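PDB 4XWT: DR2417 from Deinococcus radiodurans, which degrades RNA as a metallo-beta-lactamase-family RNase J, probably acting as a 5'-3' exonuclease and possibly also as an endonuclease. Local coordinates for the uridine-5'-monophosphate site. Sequence-based numbering; all coordinates share one arbitrary frame.

The uridine-5'-monophosphate site. Residues 86, 153-154, 211, 245, 247, 347-348, 377, 379-381. With U5P (uridine-5'-monophosphate), chain B.
In this RNase J, a beta-CASP member of the metallo-beta-lactamase superfamily, uridine-5'-monophosphate (U5P) lies in the active-site cleft, its 5'-phosphate held by the loop His377–His381. Protein hides 317 of the nucleotide's 422 Å², although the ligand is poorly ordered. Two donors converge on phosphate oxygen O1P of U5P. The hydroxyl OG of Ser379 is 2.6 Å from U5P O1P. The backbone N of Gly380 donates fairly straight (157° at H); its 2.5 Å to U5P O1P is approximate, given the disorder. Ser379 turns OG anti to its backbone N (chi1 159°). There OG also accepts from His381 N at 3.0 Å, a bond that would help hold the hydroxyl in place. His377 presents its ring edge to U5P O2P, which lies in the ring plane, NE2 being 4.0 Å away; Phe245, whose own edge faces His377 CE1, brings CE2 toward the same oxygen. The weak bond from Ser154 OG to U5P O3P spans 3.4 Å; this hydroxyl also sits over one face of the His153 ring, toward the rim, and at the edge of His86. Both histidines are zinc ligands: U5P O4 approaches the imidazole edge of His86 and O3P approaches His153 CE1, so the nucleotide probably lies near the metal site. His381, the probable proton acceptor, has CG anti to its carbonyl carbon (chi1 -62°). Thr211 OG1 lies over one face of its ring and His153 CE1 over the opposite one, both toward the rim, while U5P O5' lies in plane at the edge. His153, with CG anti to its backbone N, donates from ND1 to Gly380 O at 2.8 Å; the oxygen lies in the imidazole plane, but the nitrogen stands above the carbonyl plane. The uracil O4 of U5P is linked to Ser247 OG through a water, 3.0 Å from water to O4. Ile347, poorly ordered, and Pro348 flank the ribose hydroxyls O2' and O3' with aliphatic carbons.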
loop_
_atom_site.group_PDB
_atom_site.type_symbol
_atom_site.label_atom_id
_atom_site.label_comp_id
_atom_site.label_asym_id
_atom_site.label_seq_id
_atom_site.Cartn_x
_atom_site.Cartn_y
_atom_site.Cartn_z
ATOM N N HIS A 86 -23.748 -4.935 -0.304
ATOM C CA HIS A 86 -22.267 -4.906 -0.301
ATOM C C HIS A 86 -21.696 -5.753 0.831
ATOM O O HIS A 86 -22.349 -5.959 1.857
ATOM C CB HIS A 86 -21.750 -3.479 -0.184
ATOM C CG HIS A 86 -21.655 -2.776 -1.496
ATOM N ND1 HIS A 86 -21.727 -1.409 -1.612
ATOM C CD2 HIS A 86 -21.526 -3.257 -2.753
ATOM C CE1 HIS A 86 -21.628 -1.075 -2.887
ATOM N NE2 HIS A 86 -21.510 -2.177 -3.600
ATOM N N HIS A 153 -26.626 4.446 -5.194
ATOM C CA HIS A 153 -25.325 4.002 -4.693
ATOM C C HIS A 153 -24.660 3.217 -5.835
ATOM O O HIS A 153 -25.117 3.310 -6.973
ATOM C CB HIS A 153 -25.532 3.188 -3.392
ATOM C CG HIS A 153 -24.269 2.746 -2.720
ATOM N ND1 HIS A 153 -23.120 3.515 -2.691
ATOM C CD2 HIS A 153 -23.973 1.602 -2.052
ATOM C CE1 HIS A 153 -22.176 2.863 -2.034
ATOM N NE2 HIS A 153 -22.667 1.699 -1.638
ATOM N N SER A 154 -23.599 2.464 -5.557
ATOM C CA SER A 154 -22.886 1.714 -6.600
ATOM C C SER A 154 -23.435 0.287 -6.753
ATOM O O SER A 154 -22.872 -0.543 -7.488
ATOM C CB SER A 154 -21.399 1.660 -6.271
ATOM O OG SER A 154 -21.281 1.098 -4.976
ATOM N N THR A 211 -17.623 8.496 3.653
ATOM C CA THR A 211 -16.529 7.904 2.884
ATOM C C THR A 211 -15.722 8.962 2.137
ATOM O O THR A 211 -14.485 8.992 2.204
ATOM C CB THR A 211 -17.039 6.878 1.856
ATOM O OG1 THR A 211 -17.788 5.845 2.523
ATOM C CG2 THR A 211 -15.870 6.253 1.100
ATOM N N PHE A 245 -15.554 -3.486 -10.302
ATOM C CA PHE A 245 -15.996 -4.247 -9.129
ATOM C C PHE A 245 -17.117 -5.208 -9.504
ATOM O O PHE A 245 -17.984 -4.887 -10.313
ATOM C CB PHE A 245 -16.439 -3.314 -8.004
ATOM C CG PHE A 245 -15.360 -2.387 -7.549
ATOM C CD1 PHE A 245 -14.287 -2.869 -6.824
ATOM C CD2 PHE A 245 -15.397 -1.040 -7.874
ATOM C CE1 PHE A 245 -13.272 -2.011 -6.423
ATOM C CE2 PHE A 245 -14.385 -0.180 -7.472
ATOM C CZ PHE A 245 -13.330 -0.662 -6.750
ATOM N N SER A 247 -19.694 -6.137 -8.072
ATOM C CA SER A 247 -21.063 -5.796 -7.704
ATOM C C SER A 247 -21.555 -4.483 -8.338
ATOM O O SER A 247 -22.660 -4.038 -8.052
ATOM C CB SER A 247 -21.174 -5.701 -6.182
ATOM O OG SER A 247 -20.448 -4.575 -5.729
ATOM N N ILE A 347 -8.591 0.074 -4.078
ATOM C CA ILE A 347 -9.030 0.283 -2.706
ATOM C C ILE A 347 -7.768 0.520 -1.889
ATOM O O ILE A 347 -6.739 -0.089 -2.166
ATOM C CB ILE A 347 -9.798 -0.932 -2.162
ATOM C CG1 ILE A 347 -10.492 -0.577 -0.848
ATOM C CG2 ILE A 347 -8.862 -2.116 -1.979
ATOM C CD1 ILE A 347 -9.541 -0.151 0.247
ATOM N N PRO A 348 -7.822 1.402 -0.896
ATOM C CA PRO A 348 -6.585 1.798 -0.231
ATOM C C PRO A 348 -5.869 0.566 0.300
ATOM O O PRO A 348 -6.473 -0.308 0.916
ATOM C CB PRO A 348 -7.083 2.675 0.911
ATOM C CG PRO A 348 -8.298 3.327 0.345
ATOM C CD PRO A 348 -8.923 2.336 -0.602
ATOM N N HIS A 377 -14.096 5.709 -13.998
ATOM C CA HIS A 377 -14.646 5.289 -12.713
ATOM C C HIS A 377 -15.255 6.408 -11.894
ATOM O O HIS A 377 -14.689 7.499 -11.778
ATOM C CB HIS A 377 -13.567 4.612 -11.867
ATOM C CG HIS A 377 -14.069 4.124 -10.546
ATOM N ND1 HIS A 377 -14.822 2.977 -10.416
ATOM C CD2 HIS A 377 -13.946 4.638 -9.300
ATOM C CE1 HIS A 377 -15.120 2.791 -9.140
ATOM N NE2 HIS A 377 -14.601 3.786 -8.443
ATOM N N SER A 379 -16.942 6.899 -7.947
ATOM C CA SER A 379 -17.148 6.322 -6.634
ATOM C C SER A 379 -18.658 6.158 -6.349
ATOM O O SER A 379 -19.516 6.841 -6.963
ATOM C CB SER A 379 -16.484 7.209 -5.580
ATOM O OG SER A 379 -17.025 6.988 -4.292
ATOM N N GLY A 380 -18.972 5.255 -5.425
ATOM C CA GLY A 380 -20.347 5.033 -5.021
ATOM C C GLY A 380 -20.802 5.976 -3.926
ATOM O O GLY A 380 -21.944 5.897 -3.490
ATOM N N HIS A 381 -19.932 6.891 -3.517
ATOM C CA HIS A 381 -20.181 7.700 -2.336
ATOM C C HIS A 381 -20.195 9.189 -2.624
ATOM O O HIS A 381 -19.412 9.699 -3.431
ATOM C CB HIS A 381 -19.136 7.392 -1.258
ATOM C CG HIS A 381 -19.167 5.973 -0.791
ATOM N ND1 HIS A 381 -19.878 5.565 0.324
ATOM C CD2 HIS A 381 -18.602 4.851 -1.295
ATOM C CE1 HIS A 381 -19.733 4.266 0.490
ATOM N NE2 HIS A 381 -18.955 3.804 -0.479
HETATM N N1 U5P B . -15.352 -0.507 -1.948
HETATM C C2 U5P B . -15.405 -1.851 -1.531
HETATM N N3 U5P B . -16.221 -2.715 -2.143
HETATM C C4 U5P B . -17.003 -2.319 -3.150
HETATM C C5 U5P B . -16.981 -1.002 -3.581
HETATM C C6 U5P B . -16.134 -0.102 -2.953
HETATM O O2 U5P B . -14.686 -2.244 -0.589
HETATM O O4 U5P B . -17.753 -3.142 -3.703
HETATM C "C1'" U5P B . -14.461 0.439 -1.271
HETATM C "C2'" U5P B . -13.626 1.236 -2.263
HETATM O "O2'" U5P B . -12.275 0.769 -2.282
HETATM C "C3'" U5P B . -13.690 2.662 -1.766
HETATM C "C4'" U5P B . -14.965 2.721 -0.959
HETATM O "O3'" U5P B . -12.604 2.924 -0.880
HETATM O "O4'" U5P B . -15.241 1.385 -0.541
HETATM C "C5'" U5P B . -16.100 3.219 -1.830
HETATM O "O5'" U5P B . -16.036 2.594 -3.110
HETATM P P U5P B . -17.110 2.964 -4.242
HETATM O O1P U5P B . -16.892 4.440 -4.333
HETATM O O2P U5P B . -16.729 2.172 -5.467
HETATM O O3P U5P B . -18.428 2.513 -3.665
HETATM O O HOH W 1 -17.696 -5.661 -5.311
#